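Long-range contacts in NAD_Gly3P_dh, NAD-dependent glycerol-3-phosphate dehydrogenase (Streptosporangium roseum, PDB 5OCM), which binds NADP(+) and acts as an imine reductase of the HIBADH-related family, probably transferring hydride from NADPH to C=N bonds: residues D5-G10 with A28-N33; V63-S68 with R87-L92. One frame throughout, in Å; residues are numbered along the deposited sequence.

Contact 1: D5-G10 with A28-N33; sequences DVTVLG and ATTVWN. With NAP (NADP nicotinamide-adenine-dinucleotide phosphate), chain G.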
loop_
_atom_site.group_PDB
_atom_site.type_symbol
_atom_site.label_atom_id
_atom_site.label_comp_id
_atom_site.label_asym_id
_atom_site.label_seq_id
_atom_site.Cartn_x
_atom_site.Cartn_y
_atom_site.Cartn_z
ATOM N N ASP A 5 -30.730 -2.485 23.152
ATOM C CA ASP A 5 -30.245 -3.604 22.339
ATOM C C ASP A 5 -28.727 -3.768 22.420
ATOM O O ASP A 5 -28.226 -4.876 22.318
ATOM C CB ASP A 5 -30.635 -3.377 20.866
ATOM C CG ASP A 5 -32.127 -3.278 20.663
ATOM O OD1 ASP A 5 -32.854 -4.080 21.210
ATOM O OD2 ASP A 5 -32.570 -2.374 19.967
ATOM N N VAL A 6 -28.012 -2.640 22.572
ATOM C CA VAL A 6 -26.565 -2.634 22.545
ATOM C C VAL A 6 -26.030 -1.505 23.419
ATOM O O VAL A 6 -26.618 -0.449 23.488
ATOM C CB VAL A 6 -26.028 -2.603 21.077
ATOM C CG1 VAL A 6 -26.421 -1.360 20.419
ATOM C CG2 VAL A 6 -24.515 -2.709 21.044
ATOM N N THR A 7 -24.964 -1.790 24.150
ATOM C CA THR A 7 -24.203 -0.844 24.963
ATOM C C THR A 7 -22.808 -0.624 24.339
ATOM O O THR A 7 -22.179 -1.588 23.910
ATOM C CB THR A 7 -24.069 -1.346 26.407
ATOM O OG1 THR A 7 -25.380 -1.252 27.034
ATOM C CG2 THR A 7 -23.076 -0.506 27.197
ATOM N N VAL A 8 -22.370 0.644 24.272
ATOM C CA VAL A 8 -21.035 0.986 23.918
ATOM C C VAL A 8 -20.350 1.626 25.142
ATOM O O VAL A 8 -20.850 2.637 25.709
ATOM C CB VAL A 8 -20.958 1.948 22.718
ATOM C CG1 VAL A 8 -19.503 2.326 22.409
ATOM C CG2 VAL A 8 -21.641 1.310 21.505
ATOM N N LEU A 9 -19.242 1.009 25.575
ATOM C CA LEU A 9 -18.371 1.555 26.599
ATOM C C LEU A 9 -17.125 2.115 25.938
ATOM O O LEU A 9 -16.363 1.365 25.334
ATOM C CB LEU A 9 -17.958 0.474 27.592
ATOM C CG LEU A 9 -19.082 -0.361 28.193
ATOM C CD1 LEU A 9 -18.534 -1.455 29.108
ATOM C CD2 LEU A 9 -20.069 0.502 28.968
ATOM N N GLY A 10 -16.942 3.424 26.068
ATOM C CA GLY A 10 -15.822 4.150 25.503
ATOM C C GLY A 10 -16.291 5.014 24.353
ATOM O O GLY A 10 -16.759 4.494 23.338
ATOM N N ALA A 28 -31.695 0.378 19.796
ATOM C CA ALA A 28 -31.677 1.078 21.065
ATOM C C ALA A 28 -30.294 0.944 21.684
ATOM O O ALA A 28 -29.825 -0.187 21.876
ATOM C CB ALA A 28 -32.749 0.538 22.000
ATOM N N THR A 29 -29.680 2.068 21.983
ATOM C CA THR A 29 -28.279 2.116 22.333
ATOM C C THR A 29 -28.053 2.874 23.627
ATOM O O THR A 29 -28.452 4.037 23.768
ATOM C CB THR A 29 -27.453 2.767 21.181
ATOM O OG1 THR A 29 -27.717 2.065 19.977
ATOM C CG2 THR A 29 -26.016 2.708 21.477
ATOM N N THR A 30 -27.380 2.224 24.575
ATOM C CA THR A 30 -26.902 2.852 25.801
ATOM C C THR A 30 -25.389 3.101 25.679
ATOM O O THR A 30 -24.641 2.259 25.152
ATOM C CB THR A 30 -27.176 1.981 27.024
ATOM O OG1 THR A 30 -28.610 1.852 27.189
ATOM C CG2 THR A 30 -26.586 2.556 28.289
ATOM N N VAL A 31 -24.935 4.279 26.097
ATOM C CA VAL A 31 -23.548 4.637 26.067
ATOM C C VAL A 31 -22.988 5.085 27.407
ATOM O O VAL A 31 -23.706 5.570 28.263
ATOM C CB VAL A 31 -23.286 5.747 25.017
ATOM C CG1 VAL A 31 -23.795 5.315 23.637
ATOM C CG2 VAL A 31 -23.911 7.046 25.421
ATOM N N TRP A 32 -21.667 4.947 27.568
ATOM C CA TRP A 32 -20.955 5.390 28.763
ATOM C C TRP A 32 -19.523 5.682 28.382
ATOM O O TRP A 32 -18.930 5.015 27.514
ATOM C CB TRP A 32 -20.982 4.325 29.864
ATOM C CG TRP A 32 -20.103 4.674 31.038
ATOM C CD1 TRP A 32 -20.413 5.468 32.127
ATOM C CD2 TRP A 32 -18.740 4.290 31.233
ATOM N NE1 TRP A 32 -19.358 5.583 32.966
ATOM C CE2 TRP A 32 -18.302 4.878 32.451
ATOM C CE3 TRP A 32 -17.831 3.543 30.482
ATOM C CZ2 TRP A 32 -17.012 4.696 32.958
ATOM C CZ3 TRP A 32 -16.523 3.368 30.995
ATOM C CH2 TRP A 32 -16.151 3.927 32.212
ATOM N N ASN A 33 -18.944 6.673 29.048
ATOM C CA ASN A 33 -17.529 7.049 28.916
ATOM C C ASN A 33 -17.012 7.431 30.289
ATOM O O ASN A 33 -17.761 8.020 31.086
ATOM C CB ASN A 33 -17.388 8.247 27.987
ATOM C CG ASN A 33 -15.936 8.485 27.573
ATOM O OD1 ASN A 33 -15.286 7.555 27.001
ATOM N ND2 ASN A 33 -15.400 9.695 27.885
HETATM P PA NAP G . -9.493 7.955 21.791
HETATM O O1A NAP G . -10.219 9.079 21.055
HETATM O O2A NAP G . -8.205 8.417 22.298
HETATM O O5B NAP G . -10.398 7.314 22.992
HETATM C C5B NAP G . -9.771 6.575 24.035
HETATM C C4B NAP G . -10.940 6.089 24.857
HETATM O O4B NAP G . -10.529 5.184 25.867
HETATM C C3B NAP G . -11.753 7.219 25.565
HETATM O O3B NAP G . -13.170 6.927 25.566
HETATM C C2B NAP G . -11.172 7.145 26.992
HETATM O O2B NAP G . -11.988 7.759 28.007
HETATM C C1B NAP G . -11.021 5.657 27.148
HETATM N N9A NAP G . -10.117 5.267 28.213
HETATM C C8A NAP G . -8.786 5.379 28.272
HETATM N N7A NAP G . -8.309 4.897 29.409
HETATM C C5A NAP G . -9.378 4.468 30.108
HETATM C C6A NAP G . -9.586 3.840 31.401
HETATM N N6A NAP G . -8.496 3.567 32.217
HETATM N N1A NAP G . -10.853 3.626 31.817
HETATM C C2A NAP G . -11.924 3.892 31.037
HETATM N N3A NAP G . -11.821 4.446 29.812
HETATM C C4A NAP G . -10.579 4.723 29.343
HETATM O O3 NAP G . -9.156 6.692 20.903
HETATM P PN NAP G . -10.082 6.175 19.648
HETATM O O1N NAP G . -9.531 6.715 18.392
HETATM O O2N NAP G . -11.569 6.165 20.041
HETATM O O5D NAP G . -9.501 4.669 19.723
HETATM C C5D NAP G . -10.128 3.740 20.611
HETATM C C4D NAP G . -9.642 2.360 20.217
HETATM O O4D NAP G . -10.087 2.092 18.819
HETATM C C3D NAP G . -8.107 2.253 20.325
HETATM O O3D NAP G . -7.720 0.950 20.797
HETATM C C2D NAP G . -7.714 2.449 18.852
HETATM O O2D NAP G . -6.436 1.919 18.463
HETATM C C1D NAP G . -8.907 1.758 18.139
HETATM N N1N NAP G . -9.088 2.186 16.767
HETATM C C2N NAP G . -9.267 3.457 16.468
HETATM C C3N NAP G . -9.411 3.871 15.130
HETATM C C7N NAP G . -9.541 5.289 14.720
HETATM O O7N NAP G . -9.509 5.490 13.487
HETATM N N7N NAP G . -9.659 6.233 15.612
HETATM C C4N NAP G . -9.429 2.904 14.112
HETATM C C5N NAP G . -9.346 1.567 14.488
HETATM C C6N NAP G . -9.178 1.254 15.826
HETATM P P2B NAP G . -11.847 9.333 28.287
HETATM O O1X NAP G . -12.678 10.000 27.241
HETATM O O2X NAP G . -12.327 9.375 29.698
HETATM O O3X NAP G . -10.340 9.594 28.311
#
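Val6, Val8 and Gly10 trade backbone hydrogen bonds with Ala28, Thr30 and Trp32, forming a parallel ladder with strand axes 4.7 Å apart. Its last rung, Gly10 N to Trp32 O, is nearly straight (177°). At the other end Ala28 O takes two donors, Asp5 N and Val6 N, and Asp5 OD2 accepts Ala28 N at 2.9 Å, on its anti side but tilted from the carboxylate plane, so Asp5 holds both strand starts with backbone and side chain.

Beta-branched Val6, Val8, Thr29 and Val31 share one face, suiting extended backbone. On the other, Thr7 and Thr30 lie alongside, with Thr7 OG1 3.7 Å from Thr30 CB; the hydroxyls bond elsewhere, Thr7 to Ser60 and Ala56, Thr30 to Thr4. Leu9 CD2 comes obliquely against Trp32 CB (4.0 Å) and CE3, giving the base of the indole an apolar neighbour.

Asn33 grips the cofactor, its CG anti to the backbone N (chi1 -167°). The flat amide carries acceptor and donor together: OD1 accepts ribose hydroxyl O3B of NADP at 2.6 Å, ND2 gives a straight bond to phosphate oxygen O1X at 2.8 Å, and Leu11 N on OD1 and Ser35 O on ND2 fix its rotation. An alanine here would probably leave O3B and the 2'-phosphate without these mates. Gly10 begins what is consistent with the GxGxxG turn of Rossmann domains; its positive phi (109°) would jam a CB against the preceding carbonyl.

Helix 13-24 packs over Val6, Thr29 and Val31, helix 53-58 over Leu9, Thr30 and Trp32, and strands 62-65 and 48-49 flank the pair.

Contact 2: V63-S68 with R87-L92; sequences VVVCVS and RVLVNL. With NAP (NADP nicotinamide-adenine-dinucleotide phosphate), chain G.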
loop_
_atom_site.group_PDB
_atom_site.type_symbol
_atom_site.label_atom_id
_atom_site.label_comp_id
_atom_site.label_asym_id
_atom_site.label_seq_id
_atom_site.Cartn_x
_atom_site.Cartn_y
_atom_site.Cartn_z
ATOM N N VAL A 63 -22.680 -6.000 24.687
ATOM C CA VAL A 63 -21.888 -4.932 25.263
ATOM C C VAL A 63 -20.577 -4.833 24.494
ATOM O O VAL A 63 -19.797 -5.783 24.434
ATOM C CB VAL A 63 -21.550 -5.180 26.735
ATOM C CG1 VAL A 63 -20.709 -4.013 27.311
ATOM C CG2 VAL A 63 -22.818 -5.399 27.540
ATOM N N VAL A 64 -20.356 -3.665 23.910
ATOM C CA VAL A 64 -19.205 -3.422 23.025
ATOM C C VAL A 64 -18.257 -2.467 23.779
ATOM O O VAL A 64 -18.694 -1.414 24.246
ATOM C CB VAL A 64 -19.650 -2.762 21.748
ATOM C CG1 VAL A 64 -18.445 -2.424 20.848
ATOM C CG2 VAL A 64 -20.605 -3.703 21.021
ATOM N N VAL A 65 -16.961 -2.811 23.855
ATOM C CA VAL A 65 -16.011 -1.933 24.492
ATOM C C VAL A 65 -15.009 -1.451 23.453
ATOM O O VAL A 65 -14.443 -2.275 22.695
ATOM C CB VAL A 65 -15.297 -2.560 25.730
ATOM C CG1 VAL A 65 -14.897 -3.952 25.576
ATOM C CG2 VAL A 65 -14.206 -1.679 26.288
ATOM N N CYS A 66 -14.711 -0.157 23.492
ATOM C CA CYS A 66 -13.726 0.436 22.558
ATOM C C CYS A 66 -13.009 1.553 23.275
ATOM O O CYS A 66 -13.405 2.701 23.221
ATOM C CB CYS A 66 -14.390 0.882 21.296
ATOM S SG CYS A 66 -13.181 1.437 20.044
ATOM N N VAL A 67 -11.990 1.159 24.052
ATOM C CA VAL A 67 -11.178 2.106 24.837
ATOM C C VAL A 67 -9.752 2.102 24.294
ATOM O O VAL A 67 -9.497 1.566 23.196
ATOM C CB VAL A 67 -11.292 1.865 26.360
ATOM C CG1 VAL A 67 -12.717 2.169 26.809
ATOM C CG2 VAL A 67 -10.853 0.434 26.740
ATOM N N SER A 68 -8.811 2.746 24.975
ATOM C CA SER A 68 -7.490 2.954 24.372
ATOM C C SER A 68 -6.694 1.627 24.214
ATOM O O SER A 68 -6.290 1.278 23.117
ATOM C CB SER A 68 -6.707 3.984 25.208
ATOM O OG SER A 68 -6.685 3.478 26.561
ATOM N N ARG A 87 -24.589 -12.030 29.032
ATOM C CA ARG A 87 -24.458 -11.009 27.990
ATOM C C ARG A 87 -23.283 -11.393 27.119
ATOM O O ARG A 87 -22.459 -12.180 27.466
ATOM C CB ARG A 87 -24.229 -9.611 28.569
ATOM C CG ARG A 87 -25.309 -9.204 29.564
ATOM C CD ARG A 87 -25.013 -7.879 30.250
ATOM N NE ARG A 87 -25.847 -7.787 31.427
ATOM C CZ ARG A 87 -27.117 -7.421 31.448
ATOM N NH1 ARG A 87 -27.747 -7.029 30.378
ATOM N NH2 ARG A 87 -27.768 -7.460 32.606
ATOM N N VAL A 88 -23.261 -10.854 25.899
ATOM C CA VAL A 88 -22.172 -11.119 24.988
ATOM C C VAL A 88 -21.299 -9.872 24.965
ATOM O O VAL A 88 -21.801 -8.782 24.729
ATOM C CB VAL A 88 -22.671 -11.529 23.617
ATOM C CG1 VAL A 88 -21.528 -11.565 22.613
ATOM C CG2 VAL A 88 -23.463 -12.854 23.729
ATOM N N LEU A 89 -20.031 -10.055 25.283
ATOM C CA LEU A 89 -19.082 -8.981 25.380
ATOM C C LEU A 89 -18.265 -8.979 24.089
ATOM O O LEU A 89 -17.733 -10.031 23.691
ATOM C CB LEU A 89 -18.163 -9.211 26.562
ATOM C CG LEU A 89 -16.979 -8.298 26.744
ATOM C CD1 LEU A 89 -17.431 -6.877 26.964
ATOM C CD2 LEU A 89 -16.074 -8.787 27.883
ATOM N N VAL A 90 -18.152 -7.805 23.464
ATOM C CA VAL A 90 -17.435 -7.639 22.206
ATOM C C VAL A 90 -16.363 -6.580 22.436
ATOM O O VAL A 90 -16.682 -5.438 22.802
ATOM C CB VAL A 90 -18.369 -7.159 21.081
ATOM C CG1 VAL A 90 -17.588 -6.871 19.780
ATOM C CG2 VAL A 90 -19.519 -8.165 20.854
ATOM N N ASN A 91 -15.091 -6.952 22.288
ATOM C CA ASN A 91 -13.991 -6.038 22.557
ATOM C C ASN A 91 -13.344 -5.626 21.259
ATOM O O ASN A 91 -12.814 -6.467 20.541
ATOM C CB ASN A 91 -12.986 -6.726 23.465
ATOM C CG ASN A 91 -11.816 -5.823 23.859
ATOM O OD1 ASN A 91 -11.829 -4.601 23.632
ATOM N ND2 ASN A 91 -10.847 -6.438 24.573
ATOM N N LEU A 92 -13.463 -4.350 20.940
ATOM C CA LEU A 92 -12.927 -3.756 19.706
ATOM C C LEU A 92 -11.720 -2.858 19.990
ATOM O O LEU A 92 -11.262 -2.060 19.131
ATOM C CB LEU A 92 -14.027 -2.987 18.959
ATOM C CG LEU A 92 -15.233 -3.823 18.494
ATOM C CD1 LEU A 92 -16.254 -2.975 17.750
ATOM C CD2 LEU A 92 -14.777 -5.020 17.686
HETATM P PA NAP G . -9.493 7.955 21.791
HETATM O O1A NAP G . -10.219 9.079 21.055
HETATM O O2A NAP G . -8.205 8.417 22.298
HETATM O O5B NAP G . -10.398 7.314 22.992
HETATM C C5B NAP G . -9.771 6.575 24.035
HETATM C C4B NAP G . -10.940 6.089 24.857
HETATM O O4B NAP G . -10.529 5.184 25.867
HETATM C C3B NAP G . -11.753 7.219 25.565
HETATM O O3B NAP G . -13.170 6.927 25.566
HETATM C C2B NAP G . -11.172 7.145 26.992
HETATM O O2B NAP G . -11.988 7.759 28.007
HETATM C C1B NAP G . -11.021 5.657 27.148
HETATM N N9A NAP G . -10.117 5.267 28.213
HETATM C C8A NAP G . -8.786 5.379 28.272
HETATM N N7A NAP G . -8.309 4.897 29.409
HETATM C C5A NAP G . -9.378 4.468 30.108
HETATM C C6A NAP G . -9.586 3.840 31.401
HETATM N N6A NAP G . -8.496 3.567 32.217
HETATM N N1A NAP G . -10.853 3.626 31.817
HETATM C C2A NAP G . -11.924 3.892 31.037
HETATM N N3A NAP G . -11.821 4.446 29.812
HETATM C C4A NAP G . -10.579 4.723 29.343
HETATM O O3 NAP G . -9.156 6.692 20.903
HETATM P PN NAP G . -10.082 6.175 19.648
HETATM O O1N NAP G . -9.531 6.715 18.392
HETATM O O2N NAP G . -11.569 6.165 20.041
HETATM O O5D NAP G . -9.501 4.669 19.723
HETATM C C5D NAP G . -10.128 3.740 20.611
HETATM C C4D NAP G . -9.642 2.360 20.217
HETATM O O4D NAP G . -10.087 2.092 18.819
HETATM C C3D NAP G . -8.107 2.253 20.325
HETATM O O3D NAP G . -7.720 0.950 20.797
HETATM C C2D NAP G . -7.714 2.449 18.852
HETATM O O2D NAP G . -6.436 1.919 18.463
HETATM C C1D NAP G . -8.907 1.758 18.139
HETATM N N1N NAP G . -9.088 2.186 16.767
HETATM C C2N NAP G . -9.267 3.457 16.468
HETATM C C3N NAP G . -9.411 3.871 15.130
HETATM C C7N NAP G . -9.541 5.289 14.720
HETATM O O7N NAP G . -9.509 5.490 13.487
HETATM N N7N NAP G . -9.659 6.233 15.612
HETATM C C4N NAP G . -9.429 2.904 14.112
HETATM C C5N NAP G . -9.346 1.567 14.488
HETATM C C6N NAP G . -9.178 1.254 15.826
HETATM P P2B NAP G . -11.847 9.333 28.287
HETATM O O1X NAP G . -12.678 10.000 27.241
HETATM O O2X NAP G . -12.327 9.375 29.698
HETATM O O3X NAP G . -10.340 9.594 28.311
#
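A beta-alpha-beta unit of the Rossmann-type domain brings strand 62-65 beside strand 88-91, with helix 70-77 in the connection. Val63 and Val65 exchange four backbone hydrogen bonds with Val88, Val90 and Leu92 in parallel register; Val65 N to Val90 O is 2.8 Å long.

Beta-branched valine favours the extended backbone and is apolar enough for a buried sheet. Val64 and Val90 lie side by side, CG2 of Val64 being 4.1 Å from CB of Val90, and Val64 CG1 also meets Leu92 CD1 at 3.8 Å. On the reverse face Leu89, its CG anti to the backbone N (chi1 172°), brings CD1 against both valines, 4.1 Å from Val65 CG1 and 4.4 Å from Val63 CG1. Asn91 crosses Val65 there, with OD1 3.7 Å from Val65 CG1; Thr93 and Tyr114 satisfy its buried amide.

Beyond the strand, 66-68 turns to the cofactor. Cys66 SG lies 3.4 Å from the nicotinamide-ribose oxygen O4D of NADP, a compact side chain that lets the sugar lie close to the strand end. The O3D hydroxyl has the carbonyls Val67 O and Ser68 O within reach, while Val67 CB packs on the adenine ribose, 3.4 Å from O4B.

Helix 70-77 touches Val67, Leu89 and Asn91, helix 13-24 meets Cys66 and Leu92, and the pair is flanked by strand 6-9 next to 62-65 and strand 113-120 next to 88-91.

The two contacts follow one another along the chain, and their centres lie 10 Å apart in one sheet. Strands 6-9 and 62-65 are neighbours, so the order 29-32, 6-9, 62-65, 88-91 runs unbroken through both contacts. Probable backbone hydrogen bonds join them, Thr7 O to Val64 N and Leu9 N to Val64 O, each 2.8 Å, and Leu9 CD1 packs on Val63 CG1. Because all four strands are parallel, their C-terminal ends gather on one edge of the sheet, as in Rossmann folds, and NADP lies there: contact 1 holds the adenine ribose and its 2'-phosphate, contact 2 lies along both riboses and the adenine. The backbone O of Asp232 of the second subunit also hydrogen-bonds the cofactor.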